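Local atomic coordinates of testis-expressed protein 101 (Mus musculus, PDB entry 7BPS), a protein that controls binding of sperm to the zona pellucida and migration of spermatozoa into the oviduct, probably through the adhesion molecule ADAM3. Residues D17-T22 / T50-L55; F70-A75 / V80-S85; P121-V124 / S128-S131; Q143-R148 / C171-M176. All blocks are in the same frame, centred on the assembly; numbering follows the deposited sequence.

Contact 1 (D17-T22 / T50-L55); sequences DDPGRT and TRTVVL
The pyrrolidine ring of Pro-19 overlaps the side chain of Thr-52, which it crosses at roughly a right angle. Its CG stands 3.9 Å from CB of Thr-52 and about as far from CG2 of that residue. On the same ring, CB of Pro-19 reaches CG2 of Val-54 at 4.1 Å, making one apolar patch against two alternate residues of the strand. In Thr-52, OG1 lies beside the backbone N (chi1 -64°) and the methyl CG2 anti to it, which puts carbon against the proline.

Towards solvent, a salt bridge closes the contact. OD1 of Asp-17 takes NE of Arg-51 on the syn side of the carboxylate, in a bond bent to 140° at the hydrogen and tilted from both the carboxylate and guanidinium planes. The modelled 2.5 Å between OD1 of Asp-17 and NE of Arg-51 is unusually short and doubtful. Acid and base lie side by side, their flat groups turned 39° apart, and OD2 of Asp-17 is 3.7 Å from NH2 of Arg-51; the grip is single rather than two-pronged.

Pro-19 begins the one-turn helix 19-22, which follows strand 6-16 in the first Ly6/uPAR domain. Leu-44 of strand 37-46 and the loop residue Trp-103 pack on both Pro-19 and Thr-52. Strand 52-61 runs between strands 6-16 and 37-46, with Val-53 pointing away from the helix onto Val-124 and Leu-126 of strand 119-126.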
loop_
_atom_site.group_PDB
_atom_site.type_symbol
_atom_site.label_atom_id
_atom_site.label_comp_id
_atom_site.label_asym_id
_atom_site.label_seq_id
_atom_site.Cartn_x
_atom_site.Cartn_y
_atom_site.Cartn_z
ATOM N N ASP A 17 -0.121 6.661 -12.146
ATOM C CA ASP A 17 -0.160 8.141 -12.232
ATOM C C ASP A 17 -1.259 8.684 -11.317
ATOM O O ASP A 17 -0.953 9.519 -10.449
ATOM C CB ASP A 17 -0.318 8.576 -13.690
ATOM C CG ASP A 17 0.987 8.399 -14.421
ATOM O OD1 ASP A 17 2.019 8.540 -13.743
ATOM O OD2 ASP A 17 0.972 8.088 -15.629
ATOM N N ASP A 18 -2.474 8.210 -11.503
ATOM C CA ASP A 18 -3.694 8.768 -10.876
ATOM C C ASP A 18 -4.617 7.596 -10.538
ATOM O O ASP A 18 -5.646 7.392 -11.181
ATOM C CB ASP A 18 -4.309 9.801 -11.825
ATOM C CG ASP A 18 -5.326 10.737 -11.195
ATOM O OD1 ASP A 18 -5.537 10.671 -9.956
ATOM O OD2 ASP A 18 -5.884 11.538 -11.959
ATOM N N PRO A 19 -4.221 6.738 -9.571
ATOM C CA PRO A 19 -4.957 5.506 -9.283
ATOM C C PRO A 19 -6.397 5.742 -8.819
ATOM O O PRO A 19 -7.226 4.886 -9.082
ATOM C CB PRO A 19 -4.144 4.822 -8.174
ATOM C CG PRO A 19 -3.235 5.902 -7.636
ATOM C CD PRO A 19 -2.985 6.853 -8.788
ATOM N N GLY A 20 -6.654 6.876 -8.160
ATOM C CA GLY A 20 -8.014 7.361 -7.834
ATOM C C GLY A 20 -8.947 7.358 -9.039
ATOM O O GLY A 20 -10.097 6.863 -8.905
ATOM N N ARG A 21 -8.473 7.852 -10.183
ATOM C CA ARG A 21 -9.278 7.993 -11.430
ATOM C C ARG A 21 -9.291 6.664 -12.209
ATOM O O ARG A 21 -10.384 6.158 -12.492
ATOM C CB ARG A 21 -8.724 9.110 -12.330
ATOM C CG ARG A 21 -9.438 10.458 -12.259
ATOM C CD ARG A 21 -9.406 11.217 -13.587
ATOM N NE ARG A 21 -8.059 11.565 -14.062
ATOM C CZ ARG A 21 -7.414 11.019 -15.103
ATOM N NH1 ARG A 21 -6.194 11.435 -15.411
ATOM N NH2 ARG A 21 -7.973 10.073 -15.841
ATOM N N THR A 22 -8.119 6.130 -12.544
ATOM C CA THR A 22 -7.894 5.226 -13.703
ATOM C C THR A 22 -7.959 3.733 -13.328
ATOM O O THR A 22 -8.190 2.920 -14.235
ATOM C CB THR A 22 -6.529 5.539 -14.322
ATOM O OG1 THR A 22 -5.543 5.265 -13.317
ATOM C CG2 THR A 22 -6.452 6.972 -14.808
ATOM N N THR A 50 5.909 11.724 -6.710
ATOM C CA THR A 50 6.171 10.431 -7.421
ATOM C C THR A 50 4.871 9.849 -7.962
ATOM O O THR A 50 3.814 10.372 -7.670
ATOM C CB THR A 50 6.935 9.385 -6.591
ATOM O OG1 THR A 50 6.045 8.890 -5.590
ATOM C CG2 THR A 50 8.205 9.948 -5.984
ATOM N N ARG A 51 4.967 8.773 -8.736
ATOM C CA ARG A 51 3.792 7.898 -8.960
ATOM C C ARG A 51 3.471 7.160 -7.655
ATOM O O ARG A 51 4.244 7.272 -6.639
ATOM C CB ARG A 51 4.065 6.907 -10.086
ATOM C CG ARG A 51 4.471 7.586 -11.381
ATOM C CD ARG A 51 4.432 6.568 -12.496
ATOM N NE ARG A 51 4.149 7.196 -13.760
ATOM C CZ ARG A 51 5.064 7.554 -14.644
ATOM N NH1 ARG A 51 6.344 7.329 -14.394
ATOM N NH2 ARG A 51 4.681 8.120 -15.780
ATOM N N THR A 52 2.373 6.424 -7.671
ATOM C CA THR A 52 1.859 5.677 -6.506
ATOM C C THR A 52 2.057 4.183 -6.773
ATOM O O THR A 52 1.621 3.697 -7.847
ATOM C CB THR A 52 0.396 6.033 -6.258
ATOM O OG1 THR A 52 0.370 7.415 -5.931
ATOM C CG2 THR A 52 -0.221 5.249 -5.131
ATOM N N VAL A 53 2.699 3.494 -5.836
ATOM C CA VAL A 53 2.788 2.012 -5.861
ATOM C C VAL A 53 1.428 1.469 -5.401
ATOM O O VAL A 53 0.923 1.931 -4.384
ATOM C CB VAL A 53 3.941 1.510 -4.978
ATOM C CG1 VAL A 53 4.076 -0.007 -5.018
ATOM C CG2 VAL A 53 5.241 2.153 -5.409
ATOM N N VAL A 54 0.858 0.539 -6.152
ATOM C CA VAL A 54 -0.434 -0.120 -5.833
ATOM C C VAL A 54 -0.210 -1.640 -5.746
ATOM O O VAL A 54 0.181 -2.272 -6.784
ATOM C CB VAL A 54 -1.510 0.279 -6.849
ATOM C CG1 VAL A 54 -2.849 -0.262 -6.474
ATOM C CG2 VAL A 54 -1.605 1.783 -6.966
ATOM N N LEU A 55 -0.367 -2.178 -4.526
ATOM C CA LEU A 55 -0.468 -3.621 -4.215
ATOM C C LEU A 55 -1.957 -3.910 -3.995
ATOM O O LEU A 55 -2.522 -3.450 -2.977
ATOM C CB LEU A 55 0.378 -3.967 -2.983
ATOM C CG LEU A 55 1.858 -3.576 -3.065
ATOM C CD1 LEU A 55 2.097 -2.199 -2.447
ATOM C CD2 LEU A 55 2.767 -4.593 -2.396
#

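Contact 2 (F70-A75 / V80-S85); sequences FIQYTA and VAISYS
Ile-71 and Ser-83 form an antiparallel hydrogen-bonded pair, joined by Ile-71 N to Ser-83 O at 2.9 Å and Ser-83 N to Ile-71 O at 2.8 Å. Next along, Tyr-73 N reaches Ala-81 O at 2.8 Å, whereas the bond from Ala-81 N to Thr-74 O is weak. Tyr-73 and Thr-74 thus both face Ala-81, a classic beta bulge in the hairpin of strands 68-72 and 80-88.

From the bulge, the Tyr-73 side chain runs back along the strands. CG lies beside the backbone N (chi1 -58°), and the phenol OH meets OG of Ser-83 at 2.6 Å near the ring plane. CG2 of Ile-71 sits over the centre of one ring face. The other side of the sheet carries Phe-70, Gln-72 and Ile-82: CE2 of Phe-70 touches CG2 of Ile-82 at 3.6 Å, and the extended Gln-72 lays its OE1 near CD1 of the same isoleucine.

Further out, Leu-43 of strand 37-46 and Val-180 of strand 179-180 touch both Tyr-73 and Ser-83. With both residues buried in this mostly apolar setting, the hydroxyls of Tyr-73 and Ser-83 satisfy each other; either could be the donor.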
loop_
_atom_site.group_PDB
_atom_site.type_symbol
_atom_site.label_atom_id
_atom_site.label_comp_id
_atom_site.label_asym_id
_atom_site.label_seq_id
_atom_site.Cartn_x
_atom_site.Cartn_y
_atom_site.Cartn_z
ATOM N N PHE A 70 -10.111 0.857 6.790
ATOM C CA PHE A 70 -9.384 1.934 6.069
ATOM C C PHE A 70 -8.287 2.455 6.999
ATOM O O PHE A 70 -8.610 2.885 8.099
ATOM C CB PHE A 70 -10.316 3.076 5.638
ATOM C CG PHE A 70 -9.570 4.255 5.070
ATOM C CD1 PHE A 70 -9.019 5.227 5.911
ATOM C CD2 PHE A 70 -9.360 4.367 3.702
ATOM C CE1 PHE A 70 -8.312 6.307 5.395
ATOM C CE2 PHE A 70 -8.663 5.452 3.186
ATOM C CZ PHE A 70 -8.139 6.417 4.033
ATOM N N ILE A 71 -7.023 2.429 6.575
ATOM C CA ILE A 71 -5.897 2.924 7.410
ATOM C C ILE A 71 -5.069 3.920 6.594
ATOM O O ILE A 71 -4.682 3.614 5.449
ATOM C CB ILE A 71 -5.041 1.761 7.940
ATOM C CG1 ILE A 71 -5.866 0.828 8.821
ATOM C CG2 ILE A 71 -3.813 2.279 8.682
ATOM C CD1 ILE A 71 -5.179 -0.477 9.147
ATOM N N GLN A 72 -4.762 5.050 7.217
ATOM C CA GLN A 72 -3.654 5.935 6.806
ATOM C C GLN A 72 -2.487 5.681 7.759
ATOM O O GLN A 72 -2.576 6.060 8.953
ATOM C CB GLN A 72 -4.109 7.392 6.800
ATOM C CG GLN A 72 -2.987 8.330 6.416
ATOM C CD GLN A 72 -3.490 9.694 6.050
ATOM O OE1 GLN A 72 -3.628 10.025 4.869
ATOM N NE2 GLN A 72 -3.710 10.499 7.083
ATOM N N TYR A 73 -1.435 5.035 7.270
ATOM C CA TYR A 73 -0.271 4.631 8.101
ATOM C C TYR A 73 0.548 5.885 8.375
ATOM O O TYR A 73 0.914 6.146 9.508
ATOM C CB TYR A 73 0.531 3.525 7.409
ATOM C CG TYR A 73 -0.294 2.304 7.100
ATOM C CD1 TYR A 73 -0.317 1.241 7.984
ATOM C CD2 TYR A 73 -1.063 2.209 5.955
ATOM C CE1 TYR A 73 -1.097 0.122 7.749
ATOM C CE2 TYR A 73 -1.851 1.095 5.709
ATOM C CZ TYR A 73 -1.856 0.039 6.604
ATOM O OH TYR A 73 -2.624 -1.080 6.430
ATOM N N THR A 74 0.775 6.659 7.325
ATOM C CA THR A 74 1.618 7.870 7.341
ATOM C C THR A 74 0.898 8.955 6.536
ATOM O O THR A 74 0.379 8.651 5.459
ATOM C CB THR A 74 3.020 7.573 6.797
ATOM O OG1 THR A 74 3.722 6.622 7.607
ATOM C CG2 THR A 74 3.843 8.838 6.694
ATOM N N ALA A 75 0.851 10.172 7.062
ATOM C CA ALA A 75 0.080 11.297 6.493
ATOM C C ALA A 75 1.011 12.246 5.760
ATOM O O ALA A 75 2.190 12.368 6.094
ATOM C CB ALA A 75 -0.651 12.022 7.589
ATOM N N VAL A 80 3.167 9.067 1.894
ATOM C CA VAL A 80 1.753 8.725 2.203
ATOM C C VAL A 80 1.611 7.221 1.982
ATOM O O VAL A 80 1.992 6.737 0.861
ATOM C CB VAL A 80 0.771 9.486 1.297
ATOM C CG1 VAL A 80 -0.672 9.157 1.648
ATOM C CG2 VAL A 80 1.020 10.979 1.340
ATOM N N ALA A 81 1.085 6.509 2.978
ATOM C CA ALA A 81 0.721 5.087 2.854
ATOM C C ALA A 81 -0.709 4.928 3.365
ATOM O O ALA A 81 -0.988 5.394 4.481
ATOM C CB ALA A 81 1.737 4.236 3.577
ATOM N N ILE A 82 -1.586 4.333 2.552
ATOM C CA ILE A 82 -3.036 4.164 2.848
ATOM C C ILE A 82 -3.485 2.773 2.394
ATOM O O ILE A 82 -3.065 2.348 1.304
ATOM C CB ILE A 82 -3.846 5.252 2.133
ATOM C CG1 ILE A 82 -3.679 6.600 2.835
ATOM C CG2 ILE A 82 -5.305 4.840 2.011
ATOM C CD1 ILE A 82 -4.335 7.773 2.100
ATOM N N SER A 83 -4.347 2.101 3.164
ATOM C CA SER A 83 -4.920 0.795 2.755
ATOM C C SER A 83 -6.433 0.783 2.933
ATOM O O SER A 83 -6.951 1.475 3.830
ATOM C CB SER A 83 -4.255 -0.370 3.453
ATOM O OG SER A 83 -4.589 -0.393 4.819
ATOM N N TYR A 84 -7.093 0.031 2.064
ATOM C CA TYR A 84 -8.504 -0.400 2.177
ATOM C C TYR A 84 -8.560 -1.924 2.127
ATOM O O TYR A 84 -7.970 -2.487 1.197
ATOM C CB TYR A 84 -9.309 0.184 1.027
ATOM C CG TYR A 84 -10.654 -0.456 0.825
ATOM C CD1 TYR A 84 -11.789 -0.004 1.487
ATOM C CD2 TYR A 84 -10.781 -1.524 -0.031
ATOM C CE1 TYR A 84 -13.024 -0.589 1.263
ATOM C CE2 TYR A 84 -12.000 -2.126 -0.251
ATOM C CZ TYR A 84 -13.127 -1.654 0.386
ATOM O OH TYR A 84 -14.312 -2.273 0.130
ATOM N N SER A 85 -9.236 -2.552 3.097
ATOM C CA SER A 85 -9.410 -4.017 3.198
ATOM C C SER A 85 -10.860 -4.337 3.566
ATOM O O SER A 85 -11.345 -3.923 4.653
ATOM C CB SER A 85 -8.440 -4.615 4.163
ATOM O OG SER A 85 -8.430 -6.045 4.064
#

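Contact 3 (P121-V124 / S128-S131); sequences PTCV and SCSS
SG of Cys-123 is joined to SG of Cys-129 at 2.1 Å, the covalent bond on which this contact rests, there being no hydrogen bond between residues 121-124 and 128-131. The bridge turns about its S-S bond by +84°, close to the preferred right angle and of right-handed sense. CB of Cys-123 points to the loop, and chi1 of 69° places the sulfur between the backbone N and the carbonyl carbon. Cys-129 instead carries its sulfur beside the backbone N, and the two CB atoms of Cys-123 and Cys-129 end 3.6 Å apart.

The disulfide encloses only the five residues between its cysteines. It ties the strand 119-126 to the loop leading into strand 134-136, within the first finger of the second Ly6/uPAR domain. A short-range bridge of this kind in the first finger is a familiar feature of Ly6/uPAR domains.

Beyond the sulfurs the loop curls back over the strand. O of Ser-131 comes to 3.4 Å from CB of Cys-123, and N of Val-124 lies 3.8 Å from SG of Cys-129. Strand 158-163 pairs with 119-126: Lys-163 and Cys-123 share a backbone hydrogen bond, and Gln-161 touches Cys-129. Val-124 turns its side chain from the bridge onto Ala-47 of the first domain. Thr-122 also points away from the loop, and its OG1 is bonded to O of Cys-120.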
loop_
_atom_site.group_PDB
_atom_site.type_symbol
_atom_site.label_atom_id
_atom_site.label_comp_id
_atom_site.label_asym_id
_atom_site.label_seq_id
_atom_site.Cartn_x
_atom_site.Cartn_y
_atom_site.Cartn_z
ATOM N N PRO A 121 16.531 12.890 -0.680
ATOM C CA PRO A 121 16.397 12.027 -1.846
ATOM C C PRO A 121 14.994 11.426 -1.789
ATOM O O PRO A 121 14.563 10.984 -0.718
ATOM C CB PRO A 121 17.483 10.955 -1.660
ATOM C CG PRO A 121 18.466 11.566 -0.679
ATOM C CD PRO A 121 17.671 12.522 0.177
ATOM N N THR A 122 14.304 11.450 -2.922
ATOM C CA THR A 122 12.863 11.137 -3.003
ATOM C C THR A 122 12.622 10.132 -4.132
ATOM O O THR A 122 13.011 10.415 -5.268
ATOM C CB THR A 122 12.051 12.423 -3.224
ATOM O OG1 THR A 122 12.361 13.345 -2.158
ATOM C CG2 THR A 122 10.565 12.150 -3.341
ATOM N N CYS A 123 11.934 9.034 -3.848
ATOM C CA CYS A 123 11.512 8.061 -4.888
ATOM C C CYS A 123 10.550 7.020 -4.302
ATOM O O CYS A 123 10.484 6.857 -3.076
ATOM C CB CYS A 123 12.729 7.363 -5.489
ATOM S SG CYS A 123 13.550 6.239 -4.323
ATOM N N VAL A 124 9.846 6.332 -5.189
ATOM C CA VAL A 124 9.146 5.059 -4.900
ATOM C C VAL A 124 9.363 4.148 -6.096
ATOM O O VAL A 124 9.439 4.623 -7.247
ATOM C CB VAL A 124 7.639 5.212 -4.646
ATOM C CG1 VAL A 124 7.355 6.034 -3.408
ATOM C CG2 VAL A 124 6.915 5.774 -5.857
ATOM N N SER A 128 13.870 -1.536 -6.761
ATOM C CA SER A 128 14.802 -0.440 -6.430
ATOM C C SER A 128 14.505 0.762 -7.330
ATOM O O SER A 128 14.157 0.564 -8.518
ATOM C CB SER A 128 16.228 -0.890 -6.553
ATOM O OG SER A 128 16.625 -1.488 -5.339
ATOM N N CYS A 129 14.573 1.955 -6.743
ATOM C CA CYS A 129 14.485 3.238 -7.483
ATOM C C CYS A 129 15.656 3.280 -8.457
ATOM O O CYS A 129 16.786 2.935 -8.036
ATOM C CB CYS A 129 14.557 4.429 -6.536
ATOM S SG CYS A 129 13.207 4.467 -5.332
ATOM N N SER A 130 15.405 3.686 -9.691
ATOM C CA SER A 130 16.472 3.960 -10.681
ATOM C C SER A 130 17.231 5.243 -10.288
ATOM O O SER A 130 18.423 5.366 -10.631
ATOM C CB SER A 130 15.890 4.002 -12.080
ATOM O OG SER A 130 14.796 4.900 -12.144
ATOM N N SER A 131 16.575 6.163 -9.578
ATOM C CA SER A 131 17.151 7.453 -9.110
ATOM C C SER A 131 16.310 7.990 -7.951
ATOM O O SER A 131 15.173 7.572 -7.799
ATOM C CB SER A 131 17.228 8.488 -10.229
ATOM O OG SER A 131 15.980 8.638 -10.903
#

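Contact 4 (Q143-R148 / C171-M176); sequences QCYQGR and CRLMAM
Tyr-145 lies in the extended strand 143-152 and faces Leu-173, the second residue of a type I beta turn running from Arg-172 to Ala-175 and closed by Ala-175 N to Arg-172 O at 3.0 Å. Both belong to the second Ly6/uPAR domain, a three-finger fold in which strand 143-152 pairs with strands 158-163 and 183-193, while the turn belongs to the loop between strands 165-166 and 179-180.

The phenol of Tyr-145 carries the contact. CG is anti to the backbone N (chi1 172°), which sends the ring from the strand towards the turn, where it crosses the Leu-173 side chain at about a right angle. OH of Tyr-145 stands 3.5 Å from CB of Leu-173, with CZ of the ring little further from that carbon. Cys-171 approaches differently: its CA lies at the ring edge, near the plane, 4.1 Å from CE2 of Tyr-145. On the strand side, OH of Tyr-145 passes 3.6 Å from CA of Gly-147, where there is no side chain in its way.

One carboxylate fixes both partners. OE2 of Glu-187 is hydrogen-bonded to OH of Tyr-145 and to N of Leu-173, and OE1 takes N of Met-174; the phenol is thus held by the same acid that holds the turn. The Cys-171–Cys-189 disulfide also anchors this loop to strand 183-193. Leu-79 of the first domain touches both Tyr-145 and Leu-173. On the same side of the ring as CB, CD2 of Leu-173 meets CE1 of Tyr-145 at 4.0 Å.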
loop_
_atom_site.group_PDB
_atom_site.type_symbol
_atom_site.label_atom_id
_atom_site.label_comp_id
_atom_site.label_asym_id
_atom_site.label_seq_id
_atom_site.Cartn_x
_atom_site.Cartn_y
_atom_site.Cartn_z
ATOM N N GLN A 143 11.881 14.313 9.142
ATOM C CA GLN A 143 13.097 13.488 8.819
ATOM C C GLN A 143 13.213 13.205 7.314
ATOM O O GLN A 143 12.212 13.311 6.604
ATOM C CB GLN A 143 13.084 12.155 9.598
ATOM C CG GLN A 143 11.902 11.231 9.305
ATOM C CD GLN A 143 11.890 9.904 10.044
ATOM O OE1 GLN A 143 11.387 8.884 9.561
ATOM N NE2 GLN A 143 12.403 9.900 11.253
ATOM N N CYS A 144 14.418 12.892 6.842
ATOM C CA CYS A 144 14.631 12.126 5.594
ATOM C C CYS A 144 14.512 10.651 5.942
ATOM O O CYS A 144 14.933 10.248 7.035
ATOM C CB CYS A 144 15.959 12.439 4.930
ATOM S SG CYS A 144 16.118 14.176 4.416
ATOM N N TYR A 145 13.882 9.902 5.055
ATOM C CA TYR A 145 13.611 8.457 5.190
ATOM C C TYR A 145 14.089 7.768 3.912
ATOM O O TYR A 145 13.817 8.272 2.830
ATOM C CB TYR A 145 12.135 8.243 5.518
ATOM C CG TYR A 145 11.660 6.815 5.494
ATOM C CD1 TYR A 145 11.314 6.208 4.314
ATOM C CD2 TYR A 145 11.526 6.077 6.652
ATOM C CE1 TYR A 145 10.809 4.927 4.277
ATOM C CE2 TYR A 145 11.018 4.792 6.635
ATOM C CZ TYR A 145 10.678 4.200 5.441
ATOM O OH TYR A 145 10.193 2.919 5.391
ATOM N N GLN A 146 14.838 6.676 4.086
ATOM C CA GLN A 146 15.230 5.704 3.032
ATOM C C GLN A 146 14.862 4.318 3.551
ATOM O O GLN A 146 15.532 3.859 4.486
ATOM C CB GLN A 146 16.730 5.786 2.719
ATOM C CG GLN A 146 17.194 7.188 2.328
ATOM C CD GLN A 146 17.625 7.985 3.535
ATOM O OE1 GLN A 146 18.212 7.430 4.451
ATOM N NE2 GLN A 146 17.336 9.278 3.554
ATOM N N GLY A 147 13.797 3.723 3.024
ATOM C CA GLY A 147 13.244 2.469 3.538
ATOM C C GLY A 147 13.000 1.431 2.458
ATOM O O GLY A 147 13.014 1.762 1.242
ATOM N N ARG A 148 12.751 0.214 2.922
ATOM C CA ARG A 148 12.433 -0.975 2.101
ATOM C C ARG A 148 11.270 -1.667 2.796
ATOM O O ARG A 148 11.332 -1.869 4.023
ATOM C CB ARG A 148 13.700 -1.823 1.889
ATOM C CG ARG A 148 13.538 -3.074 1.042
ATOM C CD ARG A 148 14.836 -3.497 0.367
ATOM N NE ARG A 148 14.812 -3.060 -1.028
ATOM C CZ ARG A 148 15.596 -2.133 -1.586
ATOM N NH1 ARG A 148 16.539 -1.498 -0.905
ATOM N NH2 ARG A 148 15.453 -1.870 -2.869
ATOM N N CYS A 171 11.642 4.308 11.561
ATOM C CA CYS A 171 11.295 3.364 10.479
ATOM C C CYS A 171 9.818 2.975 10.600
ATOM O O CYS A 171 9.547 1.772 10.770
ATOM C CB CYS A 171 12.206 2.145 10.522
ATOM S SG CYS A 171 13.948 2.556 10.278
ATOM N N ARG A 172 8.908 3.944 10.432
ATOM C CA ARG A 172 7.464 3.782 10.773
ATOM C C ARG A 172 6.577 4.323 9.652
ATOM O O ARG A 172 5.466 4.810 9.933
ATOM C CB ARG A 172 7.198 4.455 12.122
ATOM C CG ARG A 172 7.948 3.799 13.267
ATOM C CD ARG A 172 7.312 4.054 14.629
ATOM N NE ARG A 172 8.099 5.057 15.322
ATOM C CZ ARG A 172 8.824 4.860 16.412
ATOM N NH1 ARG A 172 8.826 3.687 17.010
ATOM N NH2 ARG A 172 9.517 5.859 16.921
ATOM N N LEU A 173 7.039 4.214 8.409
ATOM C CA LEU A 173 6.189 4.444 7.221
ATOM C C LEU A 173 4.916 3.601 7.370
ATOM O O LEU A 173 3.816 4.131 7.098
ATOM C CB LEU A 173 6.967 4.090 5.947
ATOM C CG LEU A 173 6.177 4.230 4.643
ATOM C CD1 LEU A 173 5.596 5.634 4.496
ATOM C CD2 LEU A 173 7.033 3.888 3.445
ATOM N N MET A 174 5.045 2.337 7.783
ATOM C CA MET A 174 3.873 1.435 7.876
ATOM C C MET A 174 3.360 1.402 9.330
ATOM O O MET A 174 2.607 0.482 9.687
ATOM C CB MET A 174 4.219 0.038 7.358
ATOM C CG MET A 174 4.358 -0.022 5.866
ATOM S SD MET A 174 2.869 0.566 5.009
ATOM C CE MET A 174 1.708 -0.742 5.388
ATOM N N ALA A 175 3.711 2.412 10.127
ATOM C CA ALA A 175 3.194 2.652 11.493
ATOM C C ALA A 175 3.291 1.391 12.357
ATOM O O ALA A 175 2.475 1.250 13.238
ATOM C CB ALA A 175 1.785 3.169 11.409
ATOM N N MET A 176 4.299 0.542 12.144
ATOM C CA MET A 176 4.579 -0.623 13.019
ATOM C C MET A 176 3.422 -1.611 12.910
ATOM O O MET A 176 3.277 -2.441 13.832
ATOM C CB MET A 176 4.760 -0.195 14.483
ATOM C CG MET A 176 5.934 0.777 14.674
ATOM S SD MET A 176 6.209 1.173 16.417
ATOM C CE MET A 176 7.192 -0.258 16.871
#

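In the fold
Contacts 1 and 2 both reach one antiparallel sheet of the first Ly6/uPAR domain, their centres 14 Å apart and their atoms not touching. Contacts 3 and 4 belong to the second domain, also with centres 14 Å apart; a weak hydrogen bond between Ser-128 OG and Arg-148 NH2 joins them. Each first-domain contact meets a second-domain one. Contact 1 packs on contact 3 where Arg-51 O lies 3.2 Å from Val-124 CG2. Contact 2 meets contact 4 through a hydrogen bond between Thr-74 OG1 and Leu-173 O, and through Tyr-73 beside Met-174. These four contacts thus bring the tandem domains together in at least two places. A glycan sugar lies about 13 Å from the Pro-19 side chain.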